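PDB 1Y2M: phenylalanine ammonia-lyase from Rhodosporidium toruloides, which catalyses the non-oxidative deamination of L-phenylalanine and L-tyrosine to trans-cinnamic acid and p-coumaric acid, the committing step of phenylpropanoid metabolism. Local coordinates for residues Gln131-Leu135 against Leu260-Leu266; Gln138-Leu143 against Leu215-Tyr220; Thr200-Pro204 against Tyr220-Ala224. All coordinates share one frame; numbering follows the deposited sequence.

How the interactions relate
Helix 125-138 enters first: its residues 131-135 later meet 260-266, so interaction 1 closes the outermost loop, and both other contacts nest inside it. At the end of that helix, 138-143 takes part in interaction 2, meeting 215-220 at the start of helix 215-225. Before that second helix is reached, the chain lays down 200-204, which pairs with 220-224 in interaction 3. The segments of interactions 2 and 3 alternate along the chain, so these two loops cross, sharing Tyr220. Leu135 joins the groups, its CD2 lying 4.0 Å from Ser219 O. Together they bind helix 125-138, strand 200-201 of the small antiparallel sheet and the start of helix 264-269 around helix 215-225.

Interaction 1. Residues Gln131-Leu135 against Leu260-Leu266; sequences QKALL and LGPKEGL
Gln131 reaches out of helix 125-138 to the N terminus of helix 264-269, where its amide oxygen acts as a side-chain acceptor for first-turn N-H groups, which have no carbonyl of their own helix to bond. Gly265 N donates to Gln131 OE1 at 2.9 Å, with an N-H...O angle of 139° and the donor tilted from the carbonyl plane. The backbones come close here, 5.0 Å between Gln131 CA and Gly265 CA, over a residue without a side chain. A water adds a second grip, donating to Gln131 OE1 at 2.7 Å and accepting from Leu266 N, so one oxygen serves two successive N-H groups. The chain gets there by bending at chi2 (-42°), which folds the amide over Gly261. NE2 is turned back to its own helix and bonds Ala127 O; the two bonds should fix which end is oxygen and which nitrogen.

The loop has its own bracing. Glu264 N bonds Gly261 O, closing a turn through Pro262 and Lys263, the N-cap residue, and Gly261 N gives a nearly straight bond to Glu264 OE1. Two salt bridges tie the loop outward, Glu264 with Arg184 and Lys263 with Asp396.

Apolar contacts frame the amide. Leu134 crosses Leu266 at about a right angle and also packs on Tyr465 of the second subunit, while the side chain of Leu266 comes to about 4 Å from that of Asn270, which by analogy with relatives probably binds cinnamate. On the other flank Leu135 CD1 comes within 4.4 Å of Leu260 CD1, and the aliphatic base of the glutamine rests on the same residue, Gln131 CG to Leu260 CB being 3.9 Å.

Interaction 2. Residues Gln138-Leu143 against Leu215-Tyr220; sequences QLCGVL and LSPLSY
Leu139 lays a methyl group on the ring of Tyr220 in a CH-pi contact: CD2 stands 3.6 Å from the ring centroid, only 5° off the normal. This is the tight heart of the junction between the chain leaving helix 125-138 and helix 215-225. At the far end of the same ring Tyr220 OH accepts from Gly141 N at 3.0 Å. Beside it Ser216 OG, trans to its own nitrogen (chi1 -175°), donates to Gln138 O at 2.7 Å, almost in line with the C=O bond; Cys140 N adds a weak bond to that oxygen, in the inverse gamma turn centred on Leu139. Gln138, bent at chi2 (-68°), brings OE1 to 3.4 Å from Leu215 CB, and its CB sits 3.1 Å from Ser219 OG, which donates to Leu215 O. Leu215 in turn touches Asn270, a likely cinnamate-binding residue.

The packing slackens toward Leu143, which is partly exposed and brings CD1 no nearer than 4.3 Å to Tyr220 CE1; its backbone N bonds Ser696 of the second subunit. Serine and tyrosine hydroxyls thus satisfy backbone groups of the turn at the end of helix 125-138, which probably sets its path.

Interaction 3. Residues Thr200-Pro204 against Tyr220-Ala224; sequences TPIVP and YIAAA
At the edge of the small three-stranded antiparallel sheet, strand 200-201 and the extended chain that follows run past helix 215-225, with Pro201, Val203 and Pro204 against Tyr220, Ile221 and Ala224. Pro204 does most for the tyrosine: its CD lies over the middle of the ring, 3.4 Å from the Tyr220 centroid and 6° off the normal, while CG slides toward the phenol end, 3.5 Å from Tyr220 CZ. This is the face opposite the one taken by Leu139, so the ring is clamped between an aliphatic leucine methyl and a proline ring. Val203 packs on the stem: with CG1 trans to N (chi1 179°), both methyls lie against Tyr220 CB, CG2 at 3.9 Å. One turn on, Pro201 CG touches Ala224 CB at 3.8 Å and also meets the flank of Ile221. Behind, Ile221 packs on Leu191 and Ala224 on Phe194, both of helix 185-197.

No hydrogen bond links the two segments. Cohesion here is mostly apolar packing, to which the CH-pi contact probably adds some electrostatic attraction, since the hydrogens on the proline carbon beside nitrogen are somewhat polarised toward the electron-rich phenol ring.

Interaction 1. Residues Gln131-Leu135 against Leu260-Leu266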
# COMPACT_ATOMS: atom_id res chain seq x y z
N GLN B 131 -34.78 -22.24 -3.13
CA GLN B 131 -34.23 -21.18 -3.97
C GLN B 131 -34.53 -19.85 -3.29
O GLN B 131 -33.73 -18.92 -3.31
CB GLN B 131 -34.79 -21.18 -5.41
CG GLN B 131 -34.87 -22.53 -6.15
CD GLN B 131 -33.63 -23.36 -5.93
OE1 GLN B 131 -32.51 -22.93 -6.24
NE2 GLN B 131 -33.81 -24.56 -5.39
N LYS B 132 -35.73 -19.74 -2.71
CA LYS B 132 -36.15 -18.52 -2.00
C LYS B 132 -35.25 -18.24 -0.77
O LYS B 132 -34.88 -17.08 -0.52
CB LYS B 132 -37.62 -18.61 -1.59
CG LYS B 132 -38.56 -18.41 -2.84
CD LYS B 132 -40.03 -18.57 -2.52
CE LYS B 132 -40.91 -18.41 -3.75
NZ LYS B 132 -42.37 -18.63 -3.40
N ALA B 133 -34.88 -19.27 -0.05
CA ALA B 133 -33.92 -19.07 1.08
C ALA B 133 -32.55 -18.64 0.58
O ALA B 133 -31.86 -17.88 1.26
CB ALA B 133 -33.76 -20.32 1.93
N LEU B 134 -32.14 -19.15 -0.58
CA LEU B 134 -30.87 -18.70 -1.14
C LEU B 134 -30.88 -17.21 -1.46
O LEU B 134 -29.94 -16.46 -1.07
CB LEU B 134 -30.53 -19.51 -2.40
CG LEU B 134 -30.24 -20.97 -2.13
CD1 LEU B 134 -30.01 -21.72 -3.49
CD2 LEU B 134 -29.02 -21.18 -1.18
N LEU B 135 -31.95 -16.75 -2.11
CA LEU B 135 -32.03 -15.32 -2.49
C LEU B 135 -32.21 -14.49 -1.24
O LEU B 135 -31.66 -13.42 -1.12
CB LEU B 135 -33.22 -15.02 -3.43
CG LEU B 135 -33.18 -15.61 -4.83
CD1 LEU B 135 -34.26 -15.00 -5.70
CD2 LEU B 135 -31.82 -15.48 -5.45
N LEU B 260 -38.04 -20.08 -9.86
CA LEU B 260 -36.79 -20.82 -9.84
C LEU B 260 -37.00 -22.22 -9.30
O LEU B 260 -37.64 -22.43 -8.26
CB LEU B 260 -35.72 -20.09 -9.03
CG LEU B 260 -35.41 -18.67 -9.53
CD1 LEU B 260 -34.24 -18.08 -8.78
CD2 LEU B 260 -35.13 -18.63 -11.02
N GLY B 261 -36.45 -23.18 -10.03
CA GLY B 261 -36.53 -24.57 -9.66
C GLY B 261 -35.23 -25.10 -9.11
O GLY B 261 -34.31 -24.32 -8.79
N PRO B 262 -35.13 -26.44 -9.00
CA PRO B 262 -33.94 -27.09 -8.48
C PRO B 262 -32.70 -26.65 -9.23
O PRO B 262 -32.69 -26.59 -10.46
CB PRO B 262 -34.22 -28.59 -8.69
CG PRO B 262 -35.66 -28.70 -8.86
CD PRO B 262 -36.17 -27.40 -9.40
N LYS B 263 -31.70 -26.29 -8.45
CA LYS B 263 -30.37 -25.86 -8.89
C LYS B 263 -30.36 -24.49 -9.57
O LYS B 263 -29.30 -23.91 -9.78
CB LYS B 263 -29.72 -26.97 -9.74
CG LYS B 263 -28.41 -26.62 -10.43
CD LYS B 263 -27.22 -26.46 -9.47
CE LYS B 263 -26.25 -25.42 -9.98
NZ LYS B 263 -25.70 -25.76 -11.30
N GLU B 264 -31.53 -23.92 -9.86
CA GLU B 264 -31.52 -22.61 -10.54
C GLU B 264 -31.10 -21.41 -9.69
O GLU B 264 -30.46 -20.47 -10.20
CB GLU B 264 -32.85 -22.37 -11.24
CG GLU B 264 -33.15 -23.42 -12.23
CD GLU B 264 -34.37 -23.12 -13.11
OE1 GLU B 264 -35.35 -22.50 -12.62
OE2 GLU B 264 -34.37 -23.53 -14.28
N GLY B 265 -31.34 -21.46 -8.39
CA GLY B 265 -30.78 -20.49 -7.49
C GLY B 265 -29.26 -20.46 -7.56
O GLY B 265 -28.68 -19.43 -7.84
N LEU B 266 -28.62 -21.60 -7.32
CA LEU B 266 -27.15 -21.64 -7.37
C LEU B 266 -26.65 -21.39 -8.77
O LEU B 266 -25.60 -20.74 -8.98
CB LEU B 266 -26.58 -22.98 -6.90
CG LEU B 266 -26.74 -23.28 -5.42
CD1 LEU B 266 -26.14 -24.63 -5.13
CD2 LEU B 266 -26.13 -22.17 -4.59
O HOH W 1 -30.06 -23.96 -6.31

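Interaction 2. Residues Gln138-Leu143 against Leu215-Tyr220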
# COMPACT_ATOMS: atom_id res chain seq x y z
N GLN B 138 -29.03 -13.36 0.46
CA GLN B 138 -28.13 -12.66 -0.41
C GLN B 138 -28.61 -11.27 -0.83
O GLN B 138 -27.79 -10.46 -1.28
CB GLN B 138 -27.80 -13.51 -1.63
CG GLN B 138 -26.89 -14.72 -1.32
CD GLN B 138 -25.49 -14.30 -0.90
OE1 GLN B 138 -25.05 -13.20 -1.20
NE2 GLN B 138 -24.78 -15.18 -0.14
N LEU B 139 -29.89 -10.98 -0.59
CA LEU B 139 -30.45 -9.65 -0.87
C LEU B 139 -30.21 -8.78 0.37
O LEU B 139 -31.12 -8.33 1.03
CB LEU B 139 -31.92 -9.75 -1.23
CG LEU B 139 -32.26 -10.59 -2.47
CD1 LEU B 139 -33.80 -10.83 -2.59
CD2 LEU B 139 -31.68 -9.91 -3.73
N CYS B 140 -28.93 -8.54 0.63
CA CYS B 140 -28.51 -7.97 1.87
C CYS B 140 -27.65 -6.74 1.76
O CYS B 140 -27.05 -6.31 2.77
CB CYS B 140 -27.70 -9.02 2.62
SG CYS B 140 -26.19 -9.60 1.85
N GLY B 141 -27.65 -6.11 0.58
CA GLY B 141 -26.81 -4.94 0.32
C GLY B 141 -27.59 -3.67 0.49
O GLY B 141 -28.82 -3.69 0.58
N VAL B 142 -26.85 -2.56 0.46
CA VAL B 142 -27.40 -1.24 0.74
C VAL B 142 -27.65 -0.47 -0.55
O VAL B 142 -26.80 -0.36 -1.44
CB VAL B 142 -26.46 -0.47 1.70
CG1 VAL B 142 -26.81 0.99 1.77
CG2 VAL B 142 -26.40 -1.16 3.03
N LEU B 143 -28.87 0.07 -0.61
CA LEU B 143 -29.37 0.90 -1.69
C LEU B 143 -30.23 2.01 -1.07
O LEU B 143 -30.73 1.85 0.06
CB LEU B 143 -30.24 0.04 -2.59
CG LEU B 143 -29.56 -0.94 -3.51
CD1 LEU B 143 -30.61 -1.89 -4.09
CD2 LEU B 143 -28.76 -0.22 -4.59
N LEU B 215 -21.96 -13.39 -5.38
CA LEU B 215 -23.25 -13.90 -4.93
C LEU B 215 -24.35 -12.84 -4.75
O LEU B 215 -25.44 -12.97 -5.27
CB LEU B 215 -23.05 -14.63 -3.59
CG LEU B 215 -22.23 -15.90 -3.62
CD1 LEU B 215 -21.87 -16.29 -2.20
CD2 LEU B 215 -22.98 -17.03 -4.36
N SER B 216 -24.05 -11.83 -3.98
CA SER B 216 -25.06 -10.86 -3.67
C SER B 216 -25.56 -10.15 -4.93
O SER B 216 -26.77 -10.19 -5.21
CB SER B 216 -24.58 -9.89 -2.58
OG SER B 216 -25.67 -9.04 -2.24
N PRO B 217 -24.65 -9.56 -5.72
CA PRO B 217 -25.20 -8.87 -6.91
C PRO B 217 -25.93 -9.79 -7.89
O PRO B 217 -26.98 -9.42 -8.46
CB PRO B 217 -23.96 -8.26 -7.57
CG PRO B 217 -22.80 -8.97 -7.01
CD PRO B 217 -23.20 -9.34 -5.61
N LEU B 218 -25.42 -10.99 -8.09
CA LEU B 218 -26.12 -11.94 -8.95
C LEU B 218 -27.48 -12.32 -8.34
O LEU B 218 -28.43 -12.61 -9.08
CB LEU B 218 -25.28 -13.20 -9.17
CG LEU B 218 -24.07 -12.97 -10.10
CD1 LEU B 218 -23.21 -14.16 -10.18
CD2 LEU B 218 -24.49 -12.66 -11.50
N SER B 219 -27.59 -12.36 -7.01
CA SER B 219 -28.90 -12.59 -6.38
C SER B 219 -29.90 -11.50 -6.69
O SER B 219 -31.06 -11.78 -6.84
CB SER B 219 -28.77 -12.79 -4.87
OG SER B 219 -28.05 -14.01 -4.64
N TYR B 220 -29.44 -10.25 -6.77
CA TYR B 220 -30.33 -9.17 -7.16
C TYR B 220 -30.83 -9.37 -8.59
O TYR B 220 -32.01 -9.13 -8.87
CB TYR B 220 -29.72 -7.78 -6.97
CG TYR B 220 -29.71 -7.34 -5.53
CD1 TYR B 220 -30.68 -6.50 -5.06
CD2 TYR B 220 -28.75 -7.78 -4.64
CE1 TYR B 220 -30.73 -6.15 -3.74
CE2 TYR B 220 -28.77 -7.40 -3.30
CZ TYR B 220 -29.76 -6.58 -2.87
OH TYR B 220 -29.80 -6.24 -1.53

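Interaction 3. Residues Thr200-Pro204 against Tyr220-Ala224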
# COMPACT_ATOMS: atom_id res chain seq x y z
N THR B 200 -32.87 -3.05 -16.36
CA THR B 200 -31.58 -3.28 -15.72
C THR B 200 -31.79 -3.23 -14.20
O THR B 200 -32.23 -2.21 -13.65
CB THR B 200 -30.51 -2.23 -16.09
OG1 THR B 200 -30.41 -2.06 -17.51
CG2 THR B 200 -29.16 -2.68 -15.59
N PRO B 201 -31.58 -4.39 -13.56
CA PRO B 201 -31.73 -4.45 -12.12
C PRO B 201 -30.89 -3.43 -11.39
O PRO B 201 -29.76 -3.16 -11.76
CB PRO B 201 -31.30 -5.87 -11.79
CG PRO B 201 -31.66 -6.67 -13.00
CD PRO B 201 -31.33 -5.72 -14.14
N ILE B 202 -31.45 -2.90 -10.32
CA ILE B 202 -30.74 -2.01 -9.44
C ILE B 202 -30.05 -2.91 -8.41
O ILE B 202 -30.72 -3.67 -7.68
CB ILE B 202 -31.72 -1.02 -8.75
CG1 ILE B 202 -32.33 -0.10 -9.77
CG2 ILE B 202 -31.03 -0.24 -7.64
CD1 ILE B 202 -31.36 0.75 -10.54
N VAL B 203 -28.73 -2.86 -8.37
CA VAL B 203 -27.97 -3.80 -7.58
C VAL B 203 -27.01 -3.00 -6.71
O VAL B 203 -26.41 -2.05 -7.17
CB VAL B 203 -27.14 -4.71 -8.56
CG1 VAL B 203 -26.27 -5.73 -7.82
CG2 VAL B 203 -28.03 -5.40 -9.59
N PRO B 204 -26.87 -3.38 -5.44
CA PRO B 204 -25.90 -2.67 -4.59
C PRO B 204 -24.47 -2.72 -5.15
O PRO B 204 -24.05 -3.71 -5.70
CB PRO B 204 -25.96 -3.46 -3.26
CG PRO B 204 -27.33 -4.08 -3.27
CD PRO B 204 -27.57 -4.45 -4.72
N TYR B 220 -29.44 -10.25 -6.77
CA TYR B 220 -30.33 -9.17 -7.16
C TYR B 220 -30.83 -9.37 -8.59
O TYR B 220 -32.01 -9.13 -8.87
CB TYR B 220 -29.72 -7.78 -6.97
CG TYR B 220 -29.71 -7.34 -5.53
CD1 TYR B 220 -30.68 -6.50 -5.06
CD2 TYR B 220 -28.75 -7.78 -4.64
CE1 TYR B 220 -30.73 -6.15 -3.74
CE2 TYR B 220 -28.77 -7.40 -3.30
CZ TYR B 220 -29.76 -6.58 -2.87
OH TYR B 220 -29.80 -6.24 -1.53
N ILE B 221 -29.95 -9.83 -9.48
CA ILE B 221 -30.40 -10.12 -10.85
C ILE B 221 -31.44 -11.24 -10.88
O ILE B 221 -32.50 -11.11 -11.50
CB ILE B 221 -29.19 -10.42 -11.74
CG1 ILE B 221 -28.42 -9.14 -11.96
CG2 ILE B 221 -29.59 -11.03 -13.05
CD1 ILE B 221 -26.97 -9.32 -12.46
N ALA B 222 -31.19 -12.31 -10.14
CA ALA B 222 -32.11 -13.41 -10.07
C ALA B 222 -33.45 -13.04 -9.46
O ALA B 222 -34.51 -13.45 -9.91
CB ALA B 222 -31.49 -14.53 -9.27
N ALA B 223 -33.40 -12.22 -8.41
CA ALA B 223 -34.63 -11.73 -7.78
C ALA B 223 -35.49 -10.88 -8.74
O ALA B 223 -36.70 -10.94 -8.71
CB ALA B 223 -34.28 -10.95 -6.53
N ALA B 224 -34.83 -10.08 -9.57
CA ALA B 224 -35.50 -9.25 -10.53
C ALA B 224 -36.25 -10.10 -11.57
O ALA B 224 -37.46 -9.89 -11.76
CB ALA B 224 -34.56 -8.28 -11.17